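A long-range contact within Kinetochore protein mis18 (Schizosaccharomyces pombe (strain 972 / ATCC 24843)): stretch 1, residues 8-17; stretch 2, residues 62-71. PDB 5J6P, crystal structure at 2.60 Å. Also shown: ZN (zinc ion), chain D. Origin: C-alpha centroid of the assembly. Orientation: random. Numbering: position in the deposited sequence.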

# COMPACT_ATOMS: atom_id res chain seq x y z
N GLN A 8 1.86 4.60 -3.47
CA GLN A 8 0.50 4.61 -4.02
C GLN A 8 0.04 5.92 -4.64
O GLN A 8 0.39 6.98 -4.15
CB GLN A 8 -0.50 4.36 -2.91
CG GLN A 8 -0.22 3.22 -1.95
CD GLN A 8 -1.11 3.39 -0.74
OE1 GLN A 8 -2.17 2.72 -0.59
NE2 GLN A 8 -0.75 4.36 0.09
N CYS A 9 -0.81 5.84 -5.65
CA CYS A 9 -1.45 7.04 -6.20
C CYS A 9 -2.35 7.69 -5.15
O CYS A 9 -3.33 7.09 -4.70
CB CYS A 9 -2.25 6.69 -7.45
SG CYS A 9 -3.61 7.82 -7.80
N LYS A 10 -2.03 8.92 -4.78
CA LYS A 10 -2.77 9.67 -3.76
C LYS A 10 -4.27 9.62 -3.91
O LYS A 10 -5.01 9.76 -2.92
CB LYS A 10 -2.38 11.13 -3.78
CG LYS A 10 -1.04 11.44 -3.10
CD LYS A 10 -1.17 12.71 -2.25
CE LYS A 10 0.05 13.62 -2.30
NZ LYS A 10 -0.44 15.03 -2.28
N LYS A 11 -4.73 9.47 -5.16
CA LYS A 11 -6.14 9.64 -5.46
C LYS A 11 -6.92 8.37 -5.18
O LYS A 11 -7.91 8.43 -4.51
CB LYS A 11 -6.32 10.00 -6.93
CG LYS A 11 -7.58 10.80 -7.14
CD LYS A 11 -8.33 10.45 -8.40
CE LYS A 11 -9.71 11.10 -8.36
NZ LYS A 11 -10.04 11.82 -9.61
N CYS A 12 -6.45 7.23 -5.69
CA CYS A 12 -7.16 5.97 -5.51
C CYS A 12 -6.47 4.98 -4.57
O CYS A 12 -7.08 4.00 -4.14
CB CYS A 12 -7.40 5.30 -6.87
SG CYS A 12 -5.94 4.51 -7.59
N PHE A 13 -5.20 5.23 -4.25
CA PHE A 13 -4.43 4.32 -3.38
C PHE A 13 -3.95 3.03 -4.06
O PHE A 13 -3.54 2.07 -3.40
CB PHE A 13 -5.19 3.98 -2.09
CG PHE A 13 -5.30 5.09 -1.08
CD1 PHE A 13 -4.62 6.30 -1.20
CD2 PHE A 13 -6.06 4.88 0.06
CE1 PHE A 13 -4.73 7.28 -0.24
CE2 PHE A 13 -6.16 5.84 1.03
CZ PHE A 13 -5.50 7.06 0.87
N GLN A 14 -3.97 2.98 -5.38
CA GLN A 14 -3.36 1.87 -6.04
C GLN A 14 -1.86 1.87 -5.78
O GLN A 14 -1.20 2.89 -5.94
CB GLN A 14 -3.61 1.93 -7.54
CG GLN A 14 -2.98 0.73 -8.23
CD GLN A 14 -3.34 0.61 -9.68
OE1 GLN A 14 -3.51 1.61 -10.43
NE2 GLN A 14 -3.42 -0.63 -10.12
N ILE A 15 -1.33 0.72 -5.40
CA ILE A 15 0.10 0.60 -5.20
C ILE A 15 0.74 0.47 -6.57
O ILE A 15 0.35 -0.39 -7.33
CB ILE A 15 0.47 -0.63 -4.37
CG1 ILE A 15 0.11 -0.37 -2.92
CG2 ILE A 15 1.95 -0.96 -4.49
CD1 ILE A 15 -0.03 -1.62 -2.08
N VAL A 16 1.73 1.33 -6.83
CA VAL A 16 2.45 1.35 -8.11
C VAL A 16 3.87 0.75 -8.03
O VAL A 16 4.40 0.26 -9.02
CB VAL A 16 2.48 2.77 -8.70
CG1 VAL A 16 1.05 3.31 -8.86
CG2 VAL A 16 3.33 3.71 -7.85
N GLY A 17 4.48 0.81 -6.85
CA GLY A 17 5.68 0.04 -6.59
C GLY A 17 6.18 0.22 -5.18
O GLY A 17 5.43 0.69 -4.31
N SER A 62 0.21 7.45 -16.35
CA SER A 62 -1.13 7.53 -15.73
C SER A 62 -1.47 6.31 -14.83
O SER A 62 -1.04 5.21 -15.16
CB SER A 62 -2.15 7.60 -16.84
OG SER A 62 -2.00 8.79 -17.61
N CYS A 63 -2.22 6.52 -13.76
CA CYS A 63 -2.69 5.43 -12.91
C CYS A 63 -3.88 4.74 -13.56
O CYS A 63 -4.99 5.28 -13.59
CB CYS A 63 -3.07 5.96 -11.52
SG CYS A 63 -4.27 4.94 -10.64
N THR A 64 -3.65 3.54 -14.07
CA THR A 64 -4.68 2.77 -14.79
C THR A 64 -6.05 2.74 -14.14
O THR A 64 -7.03 2.58 -14.84
CB THR A 64 -4.33 1.30 -14.90
OG1 THR A 64 -3.81 0.88 -13.64
CG2 THR A 64 -3.32 1.08 -16.00
N ARG A 65 -6.11 2.86 -12.82
CA ARG A 65 -7.38 2.98 -12.12
C ARG A 65 -8.00 4.38 -12.12
O ARG A 65 -9.15 4.51 -12.52
CB ARG A 65 -7.23 2.47 -10.69
CG ARG A 65 -8.53 2.54 -9.91
CD ARG A 65 -8.61 1.57 -8.77
NE ARG A 65 -8.87 0.23 -9.28
CZ ARG A 65 -8.10 -0.83 -9.05
NH1 ARG A 65 -6.99 -0.77 -8.26
NH2 ARG A 65 -8.47 -1.99 -9.60
N CYS A 66 -7.27 5.38 -11.64
CA CYS A 66 -7.83 6.71 -11.44
C CYS A 66 -7.46 7.68 -12.57
O CYS A 66 -7.77 8.87 -12.49
CB CYS A 66 -7.38 7.29 -10.10
SG CYS A 66 -5.79 8.15 -10.14
N ASN A 67 -6.82 7.16 -13.61
CA ASN A 67 -6.42 8.02 -14.76
C ASN A 67 -5.59 9.28 -14.47
O ASN A 67 -5.36 10.06 -15.33
CB ASN A 67 -7.65 8.45 -15.55
CG ASN A 67 -8.43 7.27 -16.07
OD1 ASN A 67 -7.88 6.33 -16.63
ND2 ASN A 67 -9.73 7.30 -15.87
N GLU A 68 -5.11 9.45 -13.25
CA GLU A 68 -4.35 10.60 -12.91
C GLU A 68 -2.94 10.48 -13.52
O GLU A 68 -2.37 9.40 -13.62
CB GLU A 68 -4.27 10.71 -11.39
CG GLU A 68 -3.95 12.10 -10.89
CD GLU A 68 -5.16 13.02 -10.85
OE1 GLU A 68 -6.06 12.89 -11.68
OE2 GLU A 68 -5.20 13.90 -9.98
N VAL A 69 -2.42 11.62 -13.94
CA VAL A 69 -1.08 11.72 -14.41
C VAL A 69 -0.24 11.85 -13.15
O VAL A 69 -0.40 12.80 -12.36
CB VAL A 69 -0.89 12.89 -15.40
CG1 VAL A 69 0.57 13.09 -15.76
CG2 VAL A 69 -1.66 12.59 -16.68
N ILE A 70 0.63 10.86 -12.97
CA ILE A 70 1.41 10.67 -11.75
C ILE A 70 2.91 10.64 -12.00
O ILE A 70 3.68 10.54 -11.06
CB ILE A 70 1.04 9.34 -11.00
CG1 ILE A 70 1.25 8.12 -11.89
CG2 ILE A 70 -0.39 9.37 -10.48
CD1 ILE A 70 1.03 6.82 -11.16
N GLY A 71 3.32 10.70 -13.26
CA GLY A 71 4.75 10.60 -13.55
C GLY A 71 5.07 10.71 -15.02
O GLY A 71 4.33 11.35 -15.79
ZN ZN D . -4.89 6.45 -9.14

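The two stretches are built to the same plan: a strand leads in, a tight turn follows, and a second strand leads out. In each turn the backbone closes on itself. In stretch 1, C9 N donates to Q14 O (3.0 Å) and F13 N to C9 O (2.7 Å); in stretch 2, C63 N donates to E68 O (2.9 Å) and N67 N to C63 O (2.6 Å). F13 and N67, matching positions, both take positive phi, which helps the chain turn back. No clear hydrogen bond crosses between the stretches. The turns instead face each other through side chains, with the CA atoms of C9 and C63 7.0 Å apart and those of C12 and C66 6.0 Å apart.

Zinc is the main link. C9 SG lies 2.3 Å from ZN, while C63 SG and C66 SG each lie 2.2 Å from it, so the metal ties together two stretches whose touching residues are at least 49 positions apart in sequence. C12 SG sits farther out, 2.7 Å from ZN, yet it turns to the same site. The rotamers repeat: the first cysteine of each turn, C9 or C63, is t, and the second, C12 or C66, is p. Gathered round one ion, the sulfurs come close, with C9 SG 3.2 Å from C66 SG and C12 SG 3.5 Å from C63 SG.

Backbone amides also bond to these sulfurs from within each turn. C12 N donates to C9 SG (3.6 Å), and its counterpart C66 N donates to C63 SG (3.2 Å, nearly straight). Q14 N reaches C12 SG at 3.3 Å; the matching bond from E68 N to C66 SG, at 3.4 Å, is weak. Such N-H groups suit electron-rich sulfur, and in each turn they meet the same sulfurs that gather at the zinc.

Around the metal, carbon packs against carbon. C12 CB meets C66 CB at 3.8 Å, and C9 CB lies 4.2 Å from C63 CB. Beyond the cysteines, I70 extends the buried side: its CG2 approaches C9 CB at 4.5 Å and its CD1 approaches V16 CG1 at 4.2 Å. On the exposed side, the aliphatic part of K11 covers the site, CD to C66 CB at 3.7 Å, leaving its charged end free of this contact, and R65 CB rests 3.9 Å from C12 SG. Q14 reaches across with an extended chain beside C63, T64 and R65, and 66 Å² of it is covered, the most of any residue here.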